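Local structure of aminopeptidase N (Francisella tularensis subsp. tularensis, 5DLL) at residues Thr42-Asn47 / Lys139-Leu144; Glu133-Arg138 / Tyr143-Asp148; Ala295-Phe300 / Ala672-Lys677; Cys658-Pro663 / Ala668-Lys673. The protein probably trims single N-terminal amino acids from intracellular peptides as a zinc-dependent M1-family aminopeptidase, preferring alanine but accepting most residues. All blocks are in the same frame, centred on the assembly; numbering follows the deposited sequence.

Contact 1 (Thr42-Asn47 / Lys139-Leu144); sequences TRVTAN and KITYYL. With NA (sodium ion), chain R.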
# COMPACT_ATOMS: atom_id res chain seq x y z
N THR A 42 -2.69 1.69 36.00
CA THR A 42 -2.85 3.01 35.38
C THR A 42 -4.28 3.51 35.61
O THR A 42 -5.24 2.79 35.32
CB THR A 42 -2.56 2.96 33.87
OG1 THR A 42 -1.19 2.57 33.65
CG2 THR A 42 -2.81 4.32 33.22
N ARG A 43 -4.42 4.73 36.13
CA ARG A 43 -5.73 5.30 36.45
C ARG A 43 -6.15 6.32 35.40
O ARG A 43 -5.42 7.27 35.14
CB ARG A 43 -5.71 5.97 37.82
CG ARG A 43 -5.69 5.00 39.00
CD ARG A 43 -5.64 5.75 40.32
NE ARG A 43 -6.90 6.43 40.64
CZ ARG A 43 -7.05 7.37 41.57
NH1 ARG A 43 -6.02 7.79 42.30
NH2 ARG A 43 -8.25 7.91 41.77
N VAL A 44 -7.33 6.12 34.82
CA VAL A 44 -7.86 6.99 33.78
C VAL A 44 -9.18 7.66 34.21
O VAL A 44 -10.28 7.09 34.08
CB VAL A 44 -8.07 6.21 32.46
CG1 VAL A 44 -8.44 7.17 31.33
CG2 VAL A 44 -6.81 5.42 32.11
N THR A 45 -9.03 8.88 34.72
CA THR A 45 -10.16 9.77 34.96
C THR A 45 -10.56 10.40 33.64
O THR A 45 -9.69 10.77 32.85
CB THR A 45 -9.80 10.90 35.95
OG1 THR A 45 -9.11 10.36 37.08
CG2 THR A 45 -11.06 11.64 36.42
N ALA A 46 -11.86 10.53 33.39
CA ALA A 46 -12.35 11.08 32.12
C ALA A 46 -13.64 11.86 32.31
O ALA A 46 -14.63 11.32 32.81
CB ALA A 46 -12.56 9.97 31.10
N ASN A 47 -13.63 13.13 31.89
CA ASN A 47 -14.80 13.98 31.92
C ASN A 47 -15.37 14.12 30.52
O ASN A 47 -14.78 14.78 29.67
CB ASN A 47 -14.46 15.36 32.47
CG ASN A 47 -14.40 15.39 33.97
OD1 ASN A 47 -15.15 16.12 34.61
ND2 ASN A 47 -13.51 14.60 34.55
N LYS A 139 -10.98 -0.01 25.34
CA LYS A 139 -10.10 -0.68 26.30
C LYS A 139 -9.24 0.27 27.15
O LYS A 139 -8.28 -0.17 27.80
CB LYS A 139 -9.15 -1.66 25.58
CG LYS A 139 -9.82 -2.80 24.86
CD LYS A 139 -8.79 -3.84 24.44
CE LYS A 139 -9.38 -4.93 23.57
NZ LYS A 139 -8.35 -5.91 23.13
N ILE A 140 -9.56 1.57 27.15
CA ILE A 140 -8.82 2.56 27.93
C ILE A 140 -9.73 3.24 28.94
O ILE A 140 -9.41 3.31 30.12
CB ILE A 140 -8.14 3.60 27.02
CG1 ILE A 140 -7.14 2.91 26.09
CG2 ILE A 140 -7.44 4.67 27.85
CD1 ILE A 140 -6.52 3.81 25.05
N THR A 141 -10.87 3.74 28.46
CA THR A 141 -11.94 4.21 29.34
C THR A 141 -13.26 4.05 28.59
O THR A 141 -13.26 3.68 27.41
CB THR A 141 -11.71 5.66 29.83
OG1 THR A 141 -12.46 5.92 31.04
CG2 THR A 141 -12.09 6.68 28.76
N TYR A 142 -14.37 4.29 29.29
CA TYR A 142 -15.70 4.10 28.72
C TYR A 142 -16.04 5.26 27.78
O TYR A 142 -16.00 6.42 28.19
CB TYR A 142 -16.76 4.01 29.82
CG TYR A 142 -16.80 2.68 30.55
CD1 TYR A 142 -17.48 1.59 30.02
CD2 TYR A 142 -16.17 2.52 31.78
CE1 TYR A 142 -17.52 0.37 30.69
CE2 TYR A 142 -16.21 1.30 32.46
CZ TYR A 142 -16.89 0.24 31.91
OH TYR A 142 -16.93 -0.97 32.57
N TYR A 143 -16.37 4.92 26.54
CA TYR A 143 -16.58 5.92 25.49
C TYR A 143 -17.63 5.45 24.48
O TYR A 143 -18.06 4.29 24.50
CB TYR A 143 -15.24 6.16 24.77
CG TYR A 143 -15.12 7.53 24.15
CD1 TYR A 143 -14.93 8.65 24.95
CD2 TYR A 143 -15.19 7.71 22.77
CE1 TYR A 143 -14.81 9.91 24.40
CE2 TYR A 143 -15.08 8.97 22.21
CZ TYR A 143 -14.89 10.07 23.03
OH TYR A 143 -14.77 11.33 22.50
N LEU A 144 -18.07 6.36 23.61
CA LEU A 144 -18.81 5.98 22.40
C LEU A 144 -17.80 5.69 21.29
O LEU A 144 -17.51 6.55 20.45
CB LEU A 144 -19.79 7.07 21.98
CG LEU A 144 -21.04 7.22 22.85
CD1 LEU A 144 -21.74 8.54 22.55
CD2 LEU A 144 -22.00 6.05 22.68
NA NA R . -12.38 7.01 33.23

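Contact 2 (Glu133-Arg138 / Tyr143-Asp148); sequences EATGFR and YLDRPD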
# COMPACT_ATOMS: atom_id res chain seq x y z
N GLU A 133 -7.30 2.37 16.47
CA GLU A 133 -8.07 1.93 15.30
C GLU A 133 -8.09 0.41 15.30
O GLU A 133 -7.03 -0.20 15.46
CB GLU A 133 -7.46 2.44 14.00
CG GLU A 133 -8.27 2.06 12.75
CD GLU A 133 -7.76 2.70 11.47
OE1 GLU A 133 -6.56 3.01 11.39
OE2 GLU A 133 -8.57 2.90 10.54
N ALA A 134 -9.25 -0.23 15.13
CA ALA A 134 -10.55 0.43 14.94
C ALA A 134 -11.26 0.77 16.25
O ALA A 134 -11.85 1.85 16.38
CB ALA A 134 -11.45 -0.46 14.08
N THR A 135 -11.22 -0.15 17.22
CA THR A 135 -12.03 -0.06 18.44
C THR A 135 -11.21 -0.31 19.72
O THR A 135 -11.70 -0.89 20.68
CB THR A 135 -13.22 -1.04 18.39
OG1 THR A 135 -12.75 -2.37 18.18
CG2 THR A 135 -14.20 -0.65 17.26
N GLY A 136 -9.97 0.15 19.73
CA GLY A 136 -9.08 -0.04 20.87
C GLY A 136 -9.21 1.00 21.96
O GLY A 136 -8.61 0.85 23.02
N PHE A 137 -9.97 2.07 21.73
CA PHE A 137 -10.09 3.12 22.74
C PHE A 137 -10.99 2.70 23.89
O PHE A 137 -10.75 3.08 25.04
CB PHE A 137 -10.61 4.44 22.15
CG PHE A 137 -10.61 5.58 23.13
CD1 PHE A 137 -9.42 6.17 23.51
CD2 PHE A 137 -11.79 6.07 23.66
CE1 PHE A 137 -9.40 7.22 24.41
CE2 PHE A 137 -11.78 7.12 24.56
CZ PHE A 137 -10.59 7.70 24.94
N ARG A 138 -12.02 1.90 23.59
CA ARG A 138 -12.90 1.35 24.63
C ARG A 138 -12.15 0.53 25.69
O ARG A 138 -12.63 0.40 26.81
CB ARG A 138 -14.02 0.51 24.01
CG ARG A 138 -13.56 -0.77 23.32
CD ARG A 138 -14.73 -1.47 22.64
NE ARG A 138 -15.29 -0.68 21.55
CZ ARG A 138 -16.35 -1.03 20.82
NH1 ARG A 138 -16.99 -2.16 21.06
NH2 ARG A 138 -16.78 -0.23 19.85
N TYR A 143 -16.37 4.92 26.54
CA TYR A 143 -16.58 5.92 25.49
C TYR A 143 -17.63 5.45 24.48
O TYR A 143 -18.06 4.29 24.50
CB TYR A 143 -15.24 6.16 24.77
CG TYR A 143 -15.12 7.53 24.15
CD1 TYR A 143 -14.93 8.65 24.95
CD2 TYR A 143 -15.19 7.71 22.77
CE1 TYR A 143 -14.81 9.91 24.40
CE2 TYR A 143 -15.08 8.97 22.21
CZ TYR A 143 -14.89 10.07 23.03
OH TYR A 143 -14.77 11.33 22.50
N LEU A 144 -18.07 6.36 23.61
CA LEU A 144 -18.81 5.98 22.40
C LEU A 144 -17.80 5.69 21.29
O LEU A 144 -17.51 6.55 20.45
CB LEU A 144 -19.79 7.07 21.98
CG LEU A 144 -21.04 7.22 22.85
CD1 LEU A 144 -21.74 8.54 22.55
CD2 LEU A 144 -22.00 6.05 22.68
N ASP A 145 -17.25 4.48 21.31
CA ASP A 145 -16.11 4.11 20.48
C ASP A 145 -16.55 3.83 19.04
O ASP A 145 -16.52 2.68 18.56
CB ASP A 145 -15.39 2.93 21.11
CG ASP A 145 -14.08 2.60 20.43
OD1 ASP A 145 -13.74 3.24 19.41
OD2 ASP A 145 -13.39 1.68 20.91
N ARG A 146 -16.96 4.89 18.36
CA ARG A 146 -17.41 4.84 16.97
C ARG A 146 -16.98 6.13 16.30
O ARG A 146 -16.94 7.19 16.94
CB ARG A 146 -18.93 4.67 16.89
CG ARG A 146 -19.72 5.71 17.67
CD ARG A 146 -21.18 5.33 17.79
NE ARG A 146 -21.91 5.48 16.53
CZ ARG A 146 -23.19 5.15 16.35
NH1 ARG A 146 -23.91 4.65 17.35
NH2 ARG A 146 -23.77 5.32 15.17
N PRO A 147 -16.65 6.06 15.00
CA PRO A 147 -16.00 7.19 14.34
C PRO A 147 -16.91 8.41 14.06
O PRO A 147 -16.39 9.49 13.80
CB PRO A 147 -15.48 6.58 13.04
CG PRO A 147 -16.42 5.47 12.74
CD PRO A 147 -16.87 4.94 14.07
N ASP A 148 -18.23 8.24 14.12
CA ASP A 148 -19.15 9.37 13.89
C ASP A 148 -19.39 10.21 15.15
O ASP A 148 -20.16 11.16 15.12
CB ASP A 148 -20.48 8.92 13.26
CG ASP A 148 -21.25 7.94 14.12
OD1 ASP A 148 -20.63 7.22 14.93
OD2 ASP A 148 -22.49 7.86 13.98
O HOH W 1 -11.10 3.42 19.25

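Contact 3 (Ala295-Phe300 / Ala672-Lys677); sequences ATDKDF and AKRKLK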
# COMPACT_ATOMS: atom_id res chain seq x y z
N ALA A 295 20.36 1.86 2.64
CA ALA A 295 19.08 1.98 1.93
C ALA A 295 19.30 2.15 0.42
O ALA A 295 20.17 2.91 -0.01
CB ALA A 295 18.26 3.14 2.49
N THR A 296 18.51 1.42 -0.37
CA THR A 296 18.50 1.58 -1.82
C THR A 296 17.58 2.74 -2.18
O THR A 296 16.92 3.30 -1.31
CB THR A 296 18.01 0.29 -2.54
OG1 THR A 296 16.66 -0.00 -2.16
CG2 THR A 296 18.91 -0.90 -2.21
N ASP A 297 17.55 3.10 -3.46
CA ASP A 297 16.67 4.17 -3.93
C ASP A 297 15.22 3.82 -3.67
O ASP A 297 14.41 4.69 -3.37
CB ASP A 297 16.87 4.44 -5.43
CG ASP A 297 18.27 4.94 -5.76
OD1 ASP A 297 18.84 5.71 -4.95
OD2 ASP A 297 18.79 4.58 -6.84
N LYS A 298 14.90 2.53 -3.77
CA LYS A 298 13.55 2.03 -3.51
C LYS A 298 13.17 2.18 -2.03
O LYS A 298 12.04 2.53 -1.71
CB LYS A 298 13.46 0.56 -3.94
CG LYS A 298 12.07 -0.05 -3.89
CD LYS A 298 11.04 0.81 -4.62
CE LYS A 298 9.83 0.00 -5.05
NZ LYS A 298 9.24 -0.81 -3.94
N ASP A 299 14.13 1.92 -1.14
CA ASP A 299 13.90 2.06 0.29
C ASP A 299 13.57 3.50 0.66
O ASP A 299 12.63 3.75 1.41
CB ASP A 299 15.11 1.60 1.10
CG ASP A 299 15.37 0.11 0.97
OD1 ASP A 299 14.48 -0.62 0.50
OD2 ASP A 299 16.48 -0.32 1.34
N PHE A 300 14.36 4.44 0.14
CA PHE A 300 14.11 5.86 0.35
C PHE A 300 12.73 6.31 -0.17
O PHE A 300 12.06 7.11 0.48
CB PHE A 300 15.19 6.70 -0.32
CG PHE A 300 16.50 6.72 0.42
CD1 PHE A 300 16.63 7.41 1.61
CD2 PHE A 300 17.62 6.09 -0.11
CE1 PHE A 300 17.84 7.46 2.29
CE2 PHE A 300 18.84 6.13 0.56
CZ PHE A 300 18.95 6.82 1.76
N ALA A 672 16.87 7.40 -11.93
CA ALA A 672 16.44 6.82 -13.21
C ALA A 672 17.62 6.28 -14.02
O ALA A 672 17.48 5.28 -14.73
CB ALA A 672 15.68 7.85 -14.03
N LYS A 673 18.76 6.96 -13.91
CA LYS A 673 20.01 6.56 -14.56
C LYS A 673 20.42 5.18 -14.03
O LYS A 673 20.71 4.27 -14.81
CB LYS A 673 21.12 7.59 -14.26
CG LYS A 673 21.99 8.01 -15.44
CD LYS A 673 22.55 9.41 -15.20
CE LYS A 673 23.85 9.70 -15.96
NZ LYS A 673 23.68 10.08 -17.39
N ARG A 674 20.42 5.05 -12.70
CA ARG A 674 20.86 3.83 -12.02
C ARG A 674 20.05 2.58 -12.34
O ARG A 674 20.58 1.47 -12.28
CB ARG A 674 20.86 4.03 -10.49
CG ARG A 674 22.14 4.62 -9.93
CD ARG A 674 22.13 4.57 -8.41
NE ARG A 674 21.16 5.50 -7.84
CZ ARG A 674 21.38 6.80 -7.60
NH1 ARG A 674 22.56 7.35 -7.87
NH2 ARG A 674 20.41 7.55 -7.08
N LYS A 675 18.78 2.74 -12.66
CA LYS A 675 17.96 1.57 -12.96
C LYS A 675 18.02 1.18 -14.44
O LYS A 675 18.02 -0.01 -14.75
CB LYS A 675 16.52 1.71 -12.46
CG LYS A 675 15.73 2.91 -12.96
CD LYS A 675 14.35 2.92 -12.33
CE LYS A 675 14.39 3.16 -10.82
NZ LYS A 675 13.04 3.32 -10.23
N LEU A 676 18.09 2.16 -15.34
CA LEU A 676 18.35 1.85 -16.75
C LEU A 676 19.73 1.20 -16.88
O LEU A 676 19.91 0.26 -17.65
CB LEU A 676 18.28 3.09 -17.64
CG LEU A 676 18.48 2.79 -19.13
CD1 LEU A 676 17.37 1.89 -19.65
CD2 LEU A 676 18.57 4.05 -19.97
N LYS A 677 20.69 1.73 -16.12
CA LYS A 677 22.01 1.11 -16.02
C LYS A 677 21.90 -0.37 -15.62
O LYS A 677 22.57 -1.22 -16.20
CB LYS A 677 22.87 1.87 -15.00
CG LYS A 677 24.18 1.17 -14.67
CD LYS A 677 25.14 2.06 -13.90
CE LYS A 677 24.57 2.47 -12.55
NZ LYS A 677 25.65 2.92 -11.64

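Contact 4 (Cys658-Pro663 / Ala668-Lys673); sequences CNDNKP and AEQIAK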
# COMPACT_ATOMS: atom_id res chain seq x y z
N CYS A 658 25.17 5.69 -18.78
CA CYS A 658 24.48 5.81 -17.49
C CYS A 658 25.44 5.65 -16.31
O CYS A 658 25.15 6.13 -15.22
CB CYS A 658 23.37 4.77 -17.38
SG CYS A 658 22.04 4.95 -18.59
N ASN A 659 26.57 4.97 -16.54
CA ASN A 659 27.57 4.71 -15.50
C ASN A 659 28.48 5.92 -15.30
O ASN A 659 29.66 5.88 -15.63
CB ASN A 659 28.39 3.47 -15.88
CG ASN A 659 29.38 3.06 -14.80
OD1 ASN A 659 30.54 2.77 -15.10
ND2 ASN A 659 28.94 3.03 -13.55
N ASP A 660 27.91 6.99 -14.76
CA ASP A 660 28.63 8.25 -14.61
C ASP A 660 29.39 8.26 -13.28
O ASP A 660 29.33 7.31 -12.51
CB ASP A 660 27.68 9.45 -14.76
CG ASP A 660 26.83 9.69 -13.53
OD1 ASP A 660 27.34 10.29 -12.57
OD2 ASP A 660 25.64 9.31 -13.53
N ASN A 661 30.12 9.35 -13.03
CA ASN A 661 31.06 9.43 -11.92
C ASN A 661 30.66 10.49 -10.87
O ASN A 661 31.51 11.03 -10.16
CB ASN A 661 32.45 9.73 -12.49
CG ASN A 661 33.58 9.24 -11.61
OD1 ASN A 661 33.36 8.65 -10.55
ND2 ASN A 661 34.81 9.50 -12.03
N LYS A 662 29.36 10.77 -10.77
CA LYS A 662 28.86 11.76 -9.83
C LYS A 662 28.72 11.17 -8.43
O LYS A 662 28.53 9.96 -8.29
CB LYS A 662 27.49 12.31 -10.27
CG LYS A 662 27.53 13.21 -11.49
CD LYS A 662 26.14 13.59 -11.96
CE LYS A 662 26.19 14.67 -13.03
NZ LYS A 662 24.84 15.17 -13.41
N PRO A 663 28.81 12.02 -7.40
CA PRO A 663 28.52 11.57 -6.04
C PRO A 663 27.05 11.16 -5.89
O PRO A 663 26.19 11.72 -6.58
CB PRO A 663 28.83 12.81 -5.19
CG PRO A 663 28.64 13.96 -6.12
CD PRO A 663 29.12 13.46 -7.45
N ALA A 668 15.78 12.64 -9.11
CA ALA A 668 15.03 11.72 -9.99
C ALA A 668 15.82 11.28 -11.23
O ALA A 668 15.57 10.19 -11.76
CB ALA A 668 13.71 12.36 -10.41
N GLU A 669 16.75 12.13 -11.68
CA GLU A 669 17.59 11.83 -12.84
C GLU A 669 18.67 10.80 -12.50
O GLU A 669 18.90 9.87 -13.28
CB GLU A 669 18.24 13.11 -13.39
CG GLU A 669 18.87 12.95 -14.77
CD GLU A 669 19.52 14.23 -15.29
OE1 GLU A 669 19.32 15.30 -14.69
OE2 GLU A 669 20.24 14.16 -16.31
N GLN A 670 19.33 10.98 -11.35
CA GLN A 670 20.34 10.03 -10.88
C GLN A 670 19.74 8.66 -10.53
O GLN A 670 20.36 7.62 -10.75
CB GLN A 670 21.10 10.59 -9.67
CG GLN A 670 22.04 11.73 -10.01
CD GLN A 670 23.13 11.32 -10.98
OE1 GLN A 670 23.23 11.85 -12.09
NE2 GLN A 670 23.94 10.34 -10.58
N ILE A 671 18.52 8.67 -9.99
CA ILE A 671 17.81 7.44 -9.68
C ILE A 671 17.45 6.69 -10.96
O ILE A 671 17.70 5.49 -11.07
CB ILE A 671 16.55 7.74 -8.83
CG1 ILE A 671 16.96 8.27 -7.46
CG2 ILE A 671 15.70 6.49 -8.66
CD1 ILE A 671 15.85 8.98 -6.71
N ALA A 672 16.87 7.40 -11.93
CA ALA A 672 16.44 6.82 -13.21
C ALA A 672 17.62 6.28 -14.02
O ALA A 672 17.48 5.28 -14.73
CB ALA A 672 15.68 7.85 -14.03
N LYS A 673 18.76 6.96 -13.91
CA LYS A 673 20.01 6.56 -14.56
C LYS A 673 20.42 5.18 -14.03
O LYS A 673 20.71 4.27 -14.81
CB LYS A 673 21.12 7.59 -14.26
CG LYS A 673 21.99 8.01 -15.44
CD LYS A 673 22.55 9.41 -15.20
CE LYS A 673 23.85 9.70 -15.96
NZ LYS A 673 23.68 10.08 -17.39

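Contact 1 (Thr42-Asn47 / Lys139-Leu144)
Val44 O and Thr141 OG1 meet on a single sodium ion, which joins strand 42-52 to the loop that carries Ile140 and Thr141. The backbone carbonyl oxygen of Val44 lies 2.3 Å from the ion NA, and the hydroxyl OG1 of Thr141 lies 2.4 Å from it. Thr106 supplies its own O and OG1, so four oxygens from three residues hold the ion.

The torsion of Thr141 explains its share: OG1 stands opposite the backbone N (chi1 -158°), which turns the hydroxyl to the sodium and leaves CG2 close to Ala46. That methyl approaches Ala46 CB to 4.1 Å. Beside the ion, Val44 CG1 rests against Thr141 CB at 3.9 Å, the two side chains passing each other at a slant. The other branch, Val44 CG2, faces Ile140, with its CG2 methyl at 4.4 Å from Ile140 CG2. Phe35 of strand 26-36 touches both Val44 and Ile140 and so continues this apolar layer.

All four touching residues are buried. The evidence therefore describes a metal-bridged strand-to-loop contact, with an all-oxygen sodium site in the beta-rich N-terminal domain of this M1 peptidase.

Contact 2 (Glu133-Arg138 / Tyr143-Asp148)
Arg138 crosses Asp145 at about a right angle, and most of its chain stays near OD2. Its CB and CG both pass close to Asp145 OD2, and CD is 3.8 Å from that same OD2. CG sits between the backbone N and the carbonyl carbon (chi1 67°), and a bend at chi3 then brings the edge of the guanidinium to Asp145. There Arg138 NE donates to Asp145 OD2 at 3.1 Å in a nearly straight salt-bridged hydrogen bond (163°), while NH2 reaches past the side chain to Asp145 O at 3.2 Å. Both acceptors lie near the guanidinium plane, so the group is gripped side-on and its rotation is fixed.

Asp145 OD2 takes a second bond, from Arg138 N at 3.0 Å. The two nitrogens approach from opposite faces of the carboxylate plane. The other oxygen, OD1, is linked through a water to Phe137 N, and Asp145 N is bonded to Asp65.

Next to these polar bonds the edge of Phe137 points at the face of Tyr143 in a T-shaped stack, centroids 4.9 Å apart and planes at 84°; Tyr143 OH is held by Thr31.

The side chain of Ala134, which follows a cis peptide, is about 11 Å from that of zinc ligand Glu332, consistent with a loop that borders the active site, as in other M1 aminopeptidases. Asp145 ties this loop together from the centre of an inverse gamma turn.

Contact 3 (Ala295-Phe300 / Ala672-Lys677)
Asp297 and Arg674 carry this contact alone, and its tight part is their salt bridge. Arg674 NE donates to Asp297 OD2 at 2.7 Å, nearly straight (167°) and only 8° out of the guanidinium plane, entering on the syn lone pair of the carboxylate. Arg674 NH2 makes weaker bonds to this carboxylate, to Asp297 OD1 at 3.2 Å and to Asp297 OD2 at 3.4 Å. The 43° twist between the two planes is consistent with the poorer alignment of the NH2 bonds. Outside partners add to it. Tyr664 OH bonds to Asp297 OD1, and Arg674 NH2 also donates to Ser665 O, so this buried ion pair belongs to a wider polar network.

The aspartate stands in the first turn of helix 297-312, just after the N-cap Thr296. Thr296 and Asp299 form a capping box: Thr296 N donates to Asp299 OD2 at 3.2 Å, and Asp299 N returns a weak bond to Thr296 OG1. This helix also bears the zinc ligand His309, and Arg674 reaches it from helix 668-685 of the C-terminal helical region. A negative charge in the first turn would probably be eased by the positive end of the helix dipole.

Away from the ion pair the two segments barely meet. The nearest CA atoms, those of Asp297 and Arg674, are 9.1 Å apart, and just 94 Å² is buried. Lys675 leans to the same side, yet its NZ stays 6.8 Å from Asp297 OD2, while the exposed Lys298 leads away from helix 668-685.

Contact 4 (Cys658-Pro663 / Ala668-Lys673)
A loop-on-helix contact of local range, this one folds the end of helix 648-658 and the loop after it back against the first turns of helix 668-685, in the C-terminal helical region. Van der Waals touches make it, with one pair of opposite charges near each other and no direct bond between the two segments.

At the inner end Cys658 CB lies 3.7 Å from Lys673 O, and Lys673 CG sits equally near Cys658 O. The lysine chain crosses Asp660 at about a right angle, CD and then CE passing close to Asp660 OD2. A bend at the last torsion (chi4 81°) turns its ammonium aside to Gln657 O, which accepts a hydrogen bond, and leaves NZ 4.4 Å from Asp660 OD2, beyond a salt bridge.

Asp660 is oriented by the backbone two residues on: its OD1 accepts from Lys662 N at 2.7 Å, an Asx turn that leaves OD2 facing the helix. Gln670 curls toward it, bent at chi2 (-61°), but the amide plane is turned 74° from the carboxylate and NE2 stays 3.6 Å from OD2. Lys662 crosses Gln670 at about a right angle, its CD 3.4 Å from Gln670 OE1.

The chemistry implies a through-space attraction: the carboxylate, oriented by the turn, would probably stabilise the positive charge of Lys673 without a direct ion pair.

Overall arrangement
Read from the N terminus, contact 1 opens first: segment 42-47 is separated by 91 residues from the loop at 139-144. Contact 2 crosses it, since 133-138 lies inside that span whereas 143-148 runs beyond it; the two share Tyr143 and Leu144, and contact 2 closes a short turn within the N-terminal domain. On the opposite side of the chain's centre, contact 3 spans 371 residues and ties the helix bearing zinc ligand His309 to helix 668-685. Contact 4 lies within the span of contact 3 and pulls the preceding loop onto the same helix, sharing Ala672 and Lys673 with contact 3 and packing Cys658 against Leu676. Centres of contacts 1 and 3 are 48 Å apart.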